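Local coordinates for protein dipicolinate synthase subunit A (Bacillus halodurans, PDB 3D4O) that probably forms, together with subunit B, the dipicolinate synthase of sporulating cells, a presumed nicotinamide-nucleotide-dependent oxidoreductase that makes dipicolinate for the spore, at residues R16-F27 against K275-V286; T141-F151 against S236-A244. All coordinates share one frame; numbering follows the deposited sequence.

Interaction 1 (R16-F27 against K275-V286)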
loop_
_atom_site.group_PDB
_atom_site.type_symbol
_atom_site.label_atom_id
_atom_site.label_comp_id
_atom_site.label_asym_id
_atom_site.label_seq_id
_atom_site.Cartn_x
_atom_site.Cartn_y
_atom_site.Cartn_z
ATOM N N ARG C 16 -17.325 6.830 5.535
ATOM C CA ARG C 16 -17.182 7.845 6.567
ATOM C C ARG C 16 -18.525 8.265 7.102
ATOM O O ARG C 16 -18.695 8.487 8.296
ATOM C CB ARG C 16 -16.551 9.147 6.027
ATOM C CG ARG C 16 -15.119 9.005 5.874
ATOM C CD ARG C 16 -14.528 10.205 5.238
ATOM N NE ARG C 16 -14.710 10.168 3.803
ATOM C CZ ARG C 16 -13.911 10.804 2.960
ATOM N NH1 ARG C 16 -12.938 11.510 3.427
ATOM N NH2 ARG C 16 -14.100 10.756 1.665
ATOM N N GLN C 17 -19.455 8.411 6.193
ATOM C CA GLN C 17 -20.792 8.915 6.551
ATOM C C GLN C 17 -21.528 8.013 7.531
ATOM O O GLN C 17 -22.375 8.478 8.301
ATOM C CB GLN C 17 -21.655 9.213 5.338
ATOM C CG GLN C 17 -21.525 10.638 4.877
ATOM C CD GLN C 17 -20.170 10.992 4.348
ATOM O OE1 GLN C 17 -19.496 10.177 3.704
ATOM N NE2 GLN C 17 -19.763 12.231 4.594
ATOM N N LEU C 18 -21.157 6.739 7.516
ATOM C CA LEU C 18 -21.790 5.753 8.391
ATOM C C LEU C 18 -21.525 6.125 9.859
ATOM O O LEU C 18 -22.370 5.897 10.724
ATOM C CB LEU C 18 -21.308 4.315 8.112
ATOM C CG LEU C 18 -21.640 3.723 6.735
ATOM C CD1 LEU C 18 -20.989 2.356 6.573
ATOM C CD2 LEU C 18 -23.128 3.640 6.529
ATOM N N GLU C 19 -20.363 6.728 10.111
ATOM C CA GLU C 19 -19.976 7.119 11.485
ATOM C C GLU C 19 -20.771 8.341 11.905
ATOM O O GLU C 19 -21.164 8.515 13.054
ATOM C CB GLU C 19 -18.478 7.449 11.574
ATOM C CG GLU C 19 -17.567 6.303 11.293
ATOM C CD GLU C 19 -17.850 5.101 12.149
ATOM O OE1 GLU C 19 -18.189 5.256 13.356
ATOM O OE2 GLU C 19 -17.701 3.994 11.599
ATOM N N ILE C 20 -21.003 9.186 10.927
ATOM C CA ILE C 20 -21.764 10.426 11.134
ATOM C C ILE C 20 -23.220 10.062 11.379
ATOM O O ILE C 20 -23.837 10.546 12.318
ATOM C CB ILE C 20 -21.654 11.406 9.917
ATOM C CG1 ILE C 20 -20.183 11.776 9.653
ATOM C CG2 ILE C 20 -22.494 12.685 10.170
ATOM C CD1 ILE C 20 -19.962 12.594 8.389
ATOM N N ILE C 21 -23.745 9.156 10.562
ATOM C CA ILE C 21 -25.163 8.760 10.683
ATOM C C ILE C 21 -25.409 8.176 12.081
ATOM O O ILE C 21 -26.402 8.486 12.750
ATOM C CB ILE C 21 -25.593 7.716 9.629
ATOM C CG1 ILE C 21 -25.545 8.301 8.215
ATOM C CG2 ILE C 21 -27.038 7.248 9.884
ATOM C CD1 ILE C 21 -25.678 7.236 7.120
ATOM N N ARG C 22 -24.454 7.378 12.519
ATOM C CA ARG C 22 -24.573 6.678 13.803
ATOM C C ARG C 22 -24.579 7.620 14.995
ATOM O O ARG C 22 -25.414 7.512 15.887
ATOM C CB ARG C 22 -23.452 5.643 13.985
ATOM N N LYS C 23 -23.643 8.552 14.994
ATOM C CA LYS C 23 -23.497 9.457 16.114
ATOM C C LYS C 23 -24.685 10.386 16.214
ATOM O O LYS C 23 -25.238 10.581 17.293
ATOM C CB LYS C 23 -22.187 10.251 16.046
ATOM C CG LYS C 23 -21.923 10.949 17.385
ATOM C CD LYS C 23 -20.467 11.321 17.607
ATOM C CE LYS C 23 -20.257 11.709 19.089
ATOM N NZ LYS C 23 -18.907 12.283 19.421
ATOM N N LEU C 24 -25.077 10.948 15.082
ATOM C CA LEU C 24 -26.221 11.868 15.060
ATOM C C LEU C 24 -27.475 11.169 15.582
ATOM O O LEU C 24 -28.299 11.747 16.283
ATOM C CB LEU C 24 -26.455 12.468 13.661
ATOM C CG LEU C 24 -25.699 13.775 13.334
ATOM C CD1 LEU C 24 -24.311 13.862 13.975
ATOM C CD2 LEU C 24 -25.626 13.971 11.809
ATOM N N SER C 25 -27.592 9.899 15.246
ATOM C CA SER C 25 -28.736 9.084 15.690
ATOM C C SER C 25 -28.782 9.015 17.214
ATOM O O SER C 25 -29.821 9.251 17.858
ATOM C CB SER C 25 -28.632 7.644 15.164
ATOM O OG SER C 25 -29.825 6.932 15.454
ATOM N N THR C 26 -27.627 8.706 17.780
ATOM C CA THR C 26 -27.544 8.491 19.226
ATOM C C THR C 26 -27.824 9.766 19.978
ATOM O O THR C 26 -28.254 9.724 21.118
ATOM C CB THR C 26 -26.186 7.933 19.689
ATOM O OG1 THR C 26 -25.169 8.871 19.352
ATOM C CG2 THR C 26 -25.870 6.575 19.029
ATOM N N PHE C 27 -27.606 10.892 19.316
ATOM C CA PHE C 27 -27.825 12.217 19.937
ATOM C C PHE C 27 -29.226 12.737 19.696
ATOM O O PHE C 27 -29.518 13.912 19.902
ATOM C CB PHE C 27 -26.777 13.227 19.494
ATOM C CG PHE C 27 -25.466 13.077 20.201
ATOM C CD1 PHE C 27 -24.750 11.905 20.127
ATOM C CD2 PHE C 27 -24.921 14.123 20.890
ATOM C CE1 PHE C 27 -23.531 11.778 20.767
ATOM C CE2 PHE C 27 -23.708 13.994 21.527
ATOM C CZ PHE C 27 -23.017 12.824 21.460
ATOM N N LYS C 275 -13.620 4.718 9.350
ATOM C CA LYS C 275 -14.098 4.765 10.729
ATOM C C LYS C 275 -13.412 5.937 11.429
ATOM O O LYS C 275 -14.072 6.798 12.023
ATOM C CB LYS C 275 -13.853 3.459 11.477
ATOM C CG LYS C 275 -14.338 3.499 12.922
ATOM C CD LYS C 275 -14.313 2.162 13.638
ATOM C CE LYS C 275 -15.605 1.369 13.352
ATOM N NZ LYS C 275 -15.752 0.124 14.214
ATOM N N THR C 276 -12.073 5.968 11.312
ATOM C CA THR C 276 -11.274 7.027 11.940
ATOM C C THR C 276 -11.732 8.384 11.379
ATOM O O THR C 276 -12.051 9.284 12.116
ATOM C CB THR C 276 -9.730 6.870 11.698
ATOM O OG1 THR C 276 -9.278 5.582 12.156
ATOM C CG2 THR C 276 -8.960 7.930 12.471
ATOM N N ALA C 277 -11.788 8.485 10.059
ATOM C CA ALA C 277 -12.103 9.757 9.407
ATOM C C ALA C 277 -13.532 10.195 9.691
ATOM O O ALA C 277 -13.818 11.366 9.917
ATOM C CB ALA C 277 -11.851 9.657 7.910
ATOM N N GLY C 278 -14.442 9.238 9.682
ATOM C CA GLY C 278 -15.832 9.557 9.915
ATOM C C GLY C 278 -16.126 10.037 11.327
ATOM O O GLY C 278 -16.984 10.885 11.544
ATOM N N ARG C 279 -15.437 9.445 12.290
ATOM C CA ARG C 279 -15.660 9.766 13.714
ATOM C C ARG C 279 -15.158 11.158 13.983
ATOM O O ARG C 279 -15.735 11.901 14.770
ATOM C CB ARG C 279 -14.999 8.743 14.653
ATOM C CG ARG C 279 -15.799 7.469 14.714
ATOM C CD ARG C 279 -15.239 6.435 15.678
ATOM N NE ARG C 279 -16.163 5.317 15.818
ATOM C CZ ARG C 279 -15.911 4.217 16.521
ATOM N NH1 ARG C 279 -14.753 4.082 17.144
ATOM N NH2 ARG C 279 -16.814 3.245 16.587
ATOM N N ILE C 280 -14.115 11.529 13.274
ATOM C CA ILE C 280 -13.595 12.876 13.426
ATOM C C ILE C 280 -14.645 13.875 12.964
ATOM O O ILE C 280 -14.923 14.843 13.646
ATOM C CB ILE C 280 -12.296 13.072 12.702
ATOM C CG1 ILE C 280 -11.174 12.407 13.528
ATOM C CG2 ILE C 280 -12.022 14.567 12.516
ATOM C CD1 ILE C 280 -9.862 12.378 12.790
ATOM N N LEU C 281 -15.280 13.575 11.836
ATOM C CA LEU C 281 -16.299 14.476 11.277
ATOM C C LEU C 281 -17.529 14.514 12.139
ATOM O O LEU C 281 -18.132 15.585 12.364
ATOM C CB LEU C 281 -16.702 14.038 9.877
ATOM C CG LEU C 281 -15.541 14.083 8.883
ATOM C CD1 LEU C 281 -16.005 13.513 7.545
ATOM C CD2 LEU C 281 -15.017 15.544 8.768
ATOM N N ALA C 282 -17.885 13.331 12.631
ATOM C CA ALA C 282 -19.091 13.166 13.455
ATOM C C ALA C 282 -18.970 14.019 14.689
ATOM O O ALA C 282 -19.882 14.737 15.062
ATOM C CB ALA C 282 -19.334 11.681 13.836
ATOM N N ASP C 283 -17.811 13.925 15.304
ATOM C CA ASP C 283 -17.529 14.677 16.531
ATOM C C ASP C 283 -17.682 16.182 16.328
ATOM O O ASP C 283 -18.249 16.877 17.167
ATOM C CB ASP C 283 -16.110 14.423 17.022
ATOM C CG ASP C 283 -15.942 13.066 17.678
ATOM O OD1 ASP C 283 -16.948 12.478 18.122
ATOM O OD2 ASP C 283 -14.783 12.610 17.769
ATOM N N VAL C 284 -17.149 16.680 15.226
ATOM C CA VAL C 284 -17.181 18.126 14.980
ATOM C C VAL C 284 -18.600 18.551 14.621
ATOM O O VAL C 284 -19.098 19.626 15.050
ATOM C CB VAL C 284 -16.126 18.593 13.927
ATOM C CG1 VAL C 284 -16.429 18.069 12.540
ATOM C CG2 VAL C 284 -16.091 20.116 13.906
ATOM N N LEU C 285 -19.286 17.652 13.921
ATOM C CA LEU C 285 -20.631 17.947 13.419
ATOM C C LEU C 285 -21.620 18.047 14.585
ATOM O O LEU C 285 -22.520 18.916 14.608
ATOM C CB LEU C 285 -21.095 16.932 12.353
ATOM C CG LEU C 285 -20.488 17.112 10.950
ATOM C CD1 LEU C 285 -20.741 15.924 10.008
ATOM C CD2 LEU C 285 -21.069 18.391 10.375
ATOM N N VAL C 286 -21.446 17.147 15.545
ATOM C CA VAL C 286 -22.320 17.128 16.721
ATOM C C VAL C 286 -22.200 18.473 17.428
ATOM O O VAL C 286 -23.189 19.092 17.812
ATOM C CB VAL C 286 -21.959 15.989 17.708
ATOM C CG1 VAL C 286 -22.435 16.341 19.084
ATOM C CG2 VAL C 286 -22.551 14.656 17.253
#
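Arg-279 NE donates to Glu-19 OE1 over 3.2 Å, a salt bridge whose hydrogen bond is moderately bent (147° at the hydrogen). The nitrogen comes from above the carboxylate plane, and the two flat groups stand nearly perpendicular, so the bridge, one nitrogen to one oxygen, is not the paired, coplanar kind. Lys-275 packs against both partners: its CD lies over a guanidinium face of Arg-279, and its CG reaches within 3.6 Å of Glu-19 OE2. A second salt bridge joins Lys-23 to Asp-283. The lysine chain runs extended from a CG anti to the backbone N (chi1 -167°), crossing Val-286 at about a right angle; the modelled NZ–OD1 separation is doubtfully short. Toward the N-terminal end of the pair the backbones come close at Gly-278: a CB there would run into Arg-16 O and Glu-19 CG; without one, Glu-19 CB comes to 3.5 Å from Gly-278 C and a CA-H...O contact to Arg-16 O forms. Ile-20 is a knob in the hole formed by Gly-278, Leu-281, Ala-282 and Leu-285, its CG2 3.7 Å from Leu-285 CD1. Val-286 sets CG2 over a face of Phe-27. The axes approach to 7.2 Å at a -40° crossing. Helix 274-289 packs on the first helix of the N-terminal sheet domain; Ile-20, Leu-24 and Leu-285 rest on Leu-63 of strand 61-63, while Leu-281 touches Ile-129 of helix 127-148.

Interaction 2 (T141-F151 against S236-A244)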
loop_
_atom_site.group_PDB
_atom_site.type_symbol
_atom_site.label_atom_id
_atom_site.label_comp_id
_atom_site.label_asym_id
_atom_site.label_seq_id
_atom_site.Cartn_x
_atom_site.Cartn_y
_atom_site.Cartn_z
ATOM N N THR C 141 -1.936 7.092 0.358
ATOM C CA THR C 141 -0.937 7.449 -0.651
ATOM C C THR C 141 0.219 6.434 -0.621
ATOM O O THR C 141 0.695 5.968 -1.621
ATOM C CB THR C 141 -0.401 8.896 -0.429
ATOM O OG1 THR C 141 -1.501 9.806 -0.520
ATOM C CG2 THR C 141 0.677 9.283 -1.505
ATOM N N ILE C 142 0.603 6.051 0.575
ATOM C CA ILE C 142 1.668 5.072 0.752
ATOM C C ILE C 142 1.204 3.731 0.214
ATOM O O ILE C 142 1.922 3.055 -0.526
ATOM C CB ILE C 142 2.063 4.996 2.225
ATOM C CG1 ILE C 142 3.015 6.159 2.516
ATOM C CG2 ILE C 142 2.721 3.655 2.621
ATOM C CD1 ILE C 142 3.163 6.385 4.023
HETATM N N MSE C 143 -0.012 3.346 0.590
HETATM C CA MSE C 143 -0.564 2.058 0.138
HETATM C C MSE C 143 -0.573 2.035 -1.389
HETATM O O MSE C 143 -0.208 1.061 -2.009
HETATM C CB MSE C 143 -1.978 1.827 0.684
HETATM C CG MSE C 143 -2.698 0.663 -0.007
HETATM SE SE MSE C 143 -4.647 0.702 0.271
HETATM C CE MSE C 143 -5.108 2.197 -0.951
HETATM N N MSE C 144 -0.959 3.141 -1.993
HETATM C CA MSE C 144 -1.015 3.203 -3.468
HETATM C C MSE C 144 0.357 3.114 -4.149
HETATM O O MSE C 144 0.521 2.501 -5.213
HETATM C CB MSE C 144 -1.630 4.501 -3.979
HETATM C CG MSE C 144 -2.896 4.979 -3.302
HETATM SE SE MSE C 144 -4.251 5.402 -4.620
HETATM C CE MSE C 144 -4.305 3.406 -4.701
ATOM N N ALA C 145 1.309 3.817 -3.572
ATOM C CA ALA C 145 2.654 3.898 -4.146
ATOM C C ALA C 145 3.275 2.506 -4.118
ATOM O O ALA C 145 3.951 2.068 -5.072
ATOM C CB ALA C 145 3.512 4.911 -3.385
ATOM N N ILE C 146 2.990 1.800 -3.031
ATOM C CA ILE C 146 3.469 0.435 -2.876
ATOM C C ILE C 146 2.771 -0.477 -3.893
ATOM O O ILE C 146 3.410 -1.300 -4.587
ATOM C CB ILE C 146 3.266 -0.093 -1.430
ATOM C CG1 ILE C 146 4.144 0.713 -0.449
ATOM C CG2 ILE C 146 3.533 -1.624 -1.365
ATOM C CD1 ILE C 146 3.881 0.401 1.004
ATOM N N GLN C 147 1.456 -0.346 -3.984
ATOM C CA GLN C 147 0.655 -1.193 -4.906
ATOM C C GLN C 147 1.004 -1.095 -6.368
ATOM O O GLN C 147 0.925 -2.088 -7.100
ATOM C CB GLN C 147 -0.844 -0.813 -4.890
ATOM C CG GLN C 147 -1.619 -1.389 -3.772
ATOM C CD GLN C 147 -3.079 -0.974 -3.694
ATOM O OE1 GLN C 147 -3.517 -0.051 -4.374
ATOM N NE2 GLN C 147 -3.832 -1.651 -2.821
ATOM N N HIS C 148 1.299 0.123 -6.795
ATOM C CA HIS C 148 1.436 0.425 -8.229
ATOM C C HIS C 148 2.844 0.480 -8.767
ATOM O O HIS C 148 3.033 0.805 -9.938
ATOM C CB HIS C 148 0.731 1.752 -8.577
ATOM C CG HIS C 148 -0.757 1.677 -8.477
ATOM N ND1 HIS C 148 -1.539 1.162 -9.485
ATOM C CD2 HIS C 148 -1.609 2.050 -7.493
ATOM C CE1 HIS C 148 -2.809 1.212 -9.124
ATOM N NE2 HIS C 148 -2.878 1.736 -7.914
ATOM N N THR C 149 3.813 0.188 -7.900
ATOM C CA THR C 149 5.228 0.145 -8.291
ATOM C C THR C 149 5.761 -1.286 -8.256
ATOM O O THR C 149 5.242 -2.150 -7.523
ATOM C CB THR C 149 6.083 1.043 -7.412
ATOM O OG1 THR C 149 5.971 0.598 -6.050
ATOM C CG2 THR C 149 5.625 2.509 -7.544
ATOM N N ASP C 150 6.734 -1.566 -9.110
ATOM C CA ASP C 150 7.330 -2.887 -9.153
ATOM C C ASP C 150 8.681 -2.873 -8.447
ATOM O O ASP C 150 9.425 -3.815 -8.475
ATOM C CB ASP C 150 7.420 -3.436 -10.576
ATOM C CG ASP C 150 8.452 -2.716 -11.440
ATOM O OD1 ASP C 150 9.037 -1.686 -11.032
ATOM O OD2 ASP C 150 8.685 -3.224 -12.534
ATOM N N PHE C 151 8.937 -1.780 -7.774
ATOM C CA PHE C 151 10.148 -1.554 -6.985
ATOM C C PHE C 151 9.751 -1.063 -5.596
ATOM O O PHE C 151 8.616 -0.621 -5.368
ATOM C CB PHE C 151 11.070 -0.510 -7.671
ATOM C CG PHE C 151 10.374 0.790 -8.000
ATOM C CD1 PHE C 151 10.222 1.784 -7.050
ATOM C CD2 PHE C 151 9.857 1.010 -9.264
ATOM C CE1 PHE C 151 9.554 2.987 -7.347
ATOM C CE2 PHE C 151 9.205 2.197 -9.560
ATOM C CZ PHE C 151 9.057 3.190 -8.600
ATOM N N SER C 236 10.565 7.340 -17.406
ATOM C CA SER C 236 9.426 6.660 -18.019
ATOM C C SER C 236 8.575 5.827 -17.071
ATOM O O SER C 236 7.411 5.589 -17.302
ATOM C CB SER C 236 9.954 5.746 -19.136
ATOM O OG SER C 236 8.914 4.957 -19.657
ATOM N N HIS C 237 9.174 5.397 -15.980
ATOM C CA HIS C 237 8.484 4.525 -15.017
ATOM C C HIS C 237 7.884 5.303 -13.853
ATOM O O HIS C 237 7.290 4.723 -12.958
ATOM C CB HIS C 237 9.465 3.512 -14.446
ATOM C CG HIS C 237 10.524 4.140 -13.601
ATOM N ND1 HIS C 237 11.765 4.481 -14.094
ATOM C CD2 HIS C 237 10.501 4.551 -12.306
ATOM C CE1 HIS C 237 12.470 5.051 -13.130
ATOM N NE2 HIS C 237 11.719 5.124 -12.040
ATOM N N THR C 238 8.017 6.628 -13.880
ATOM C CA THR C 238 7.561 7.434 -12.755
ATOM C C THR C 238 6.063 7.271 -12.516
ATOM O O THR C 238 5.276 7.148 -13.441
ATOM C CB THR C 238 7.854 8.907 -12.921
ATOM O OG1 THR C 238 9.222 9.075 -13.270
ATOM C CG2 THR C 238 7.611 9.634 -11.609
ATOM N N PHE C 239 5.699 7.274 -11.243
ATOM C CA PHE C 239 4.290 7.204 -10.841
ATOM C C PHE C 239 3.906 8.540 -10.200
ATOM O O PHE C 239 4.494 8.973 -9.211
ATOM C CB PHE C 239 4.085 6.030 -9.895
ATOM C CG PHE C 239 2.657 5.847 -9.414
ATOM C CD1 PHE C 239 1.585 6.124 -10.227
ATOM C CD2 PHE C 239 2.414 5.310 -8.170
ATOM C CE1 PHE C 239 0.305 5.939 -9.783
ATOM C CE2 PHE C 239 1.137 5.081 -7.734
ATOM C CZ PHE C 239 0.073 5.386 -8.554
ATOM N N VAL C 240 2.938 9.209 -10.803
ATOM C CA VAL C 240 2.478 10.494 -10.274
ATOM C C VAL C 240 1.143 10.303 -9.568
ATOM O O VAL C 240 0.179 9.892 -10.178
ATOM C CB VAL C 240 2.237 11.562 -11.359
ATOM C CG1 VAL C 240 1.584 12.803 -10.714
ATOM C CG2 VAL C 240 3.543 11.929 -12.121
ATOM N N ILE C 241 1.118 10.599 -8.278
ATOM C CA ILE C 241 -0.103 10.510 -7.489
ATOM C C ILE C 241 -0.540 11.939 -7.185
ATOM O O ILE C 241 0.161 12.662 -6.483
ATOM C CB ILE C 241 0.098 9.702 -6.181
ATOM C CG1 ILE C 241 0.429 8.223 -6.469
ATOM C CG2 ILE C 241 -1.179 9.691 -5.350
ATOM C CD1 ILE C 241 0.722 7.377 -5.179
ATOM N N ASP C 242 -1.656 12.357 -7.780
ATOM C CA ASP C 242 -2.178 13.729 -7.618
ATOM C C ASP C 242 -3.311 13.792 -6.599
ATOM O O ASP C 242 -4.430 13.297 -6.808
ATOM C CB ASP C 242 -2.589 14.317 -8.946
ATOM C CG ASP C 242 -2.656 15.820 -8.919
ATOM O OD1 ASP C 242 -2.633 16.427 -7.828
ATOM O OD2 ASP C 242 -2.748 16.392 -10.009
ATOM N N LEU C 243 -2.957 14.397 -5.469
ATOM C CA LEU C 243 -3.820 14.515 -4.334
ATOM C C LEU C 243 -4.566 15.835 -4.353
ATOM O O LEU C 243 -5.493 16.011 -3.585
ATOM C CB LEU C 243 -3.016 14.389 -3.024
ATOM C CG LEU C 243 -2.356 13.042 -2.764
ATOM C CD1 LEU C 243 -1.677 13.089 -1.422
ATOM C CD2 LEU C 243 -3.408 11.923 -2.813
ATOM N N ALA C 244 -4.162 16.755 -5.221
ATOM C CA ALA C 244 -4.840 18.055 -5.292
ATOM C C ALA C 244 -6.294 17.884 -5.768
ATOM O O ALA C 244 -6.632 16.993 -6.571
ATOM C CB ALA C 244 -4.091 19.029 -6.197
#
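Phe-239 pushes its ring obliquely against His-148, CE2 lying 3.5 Å from His-148 CB and the ring centroids 5.2 Å apart, with the planes inclined at 47°. With CG anti to the backbone N (chi1 -180°), the phenyl projects from strand 239-242 to helix 127-148 near His-148, where its edge meets Met-144 O and Ala-145 CA. Ile-241, next on the same side of the strand, lays CG1 over one face of this ring and sends CD1 to the helix, 3.9 Å from Met-144 CB and near the methyl of Ala-145. At the other end of the strand Leu-243 meets Thr-141 tip to tip, its CD1 3.4 Å from OG1, a hydroxyl already bonded to Thr-137 O. Further along the chain, Phe-151 CE2 touches His-237 CD2 at 3.8 Å. Replacing Phe-239 by an alanine would probably open a gap between strand and helix and take the packing partner from the His-148 ring, still bonded to Lys-261, and from Ile-241 CG1. Axes 10.0 Å apart and nearly antiparallel lay the helix along the strand on a face of the parallel sheet of the Rossmann-type C-terminal domain. The polar ends of the histidines bond outside the contact, His-148 ND1 with Lys-261 and His-237 NE2 with Asp-215, and the joint itself is made by apolar and aromatic fit, not by charge.

Interaction 1 joins a helix of the N-terminal sheet to one from the end of the chain, across the two sequence-family regions; interaction 2 lies within the C-terminal domain, packing a helix on its sheet. Most touching residues of 16-27 and 275-286 are buried, yet that contact carries salt bridges along its more exposed margin, whereas 141-151 and 236-244, only partly buried, meet through hydrocarbon and rings. Their centres are 31 Å apart, on opposite sides of the chain's centre, but helix 127-148 runs between them, touching helix 274-289 near its start and entering interaction 2 with its later turns. The dimer links them too: Asp-150 and Phe-151 of one subunit pack on Lys-275 and Thr-276 of the other.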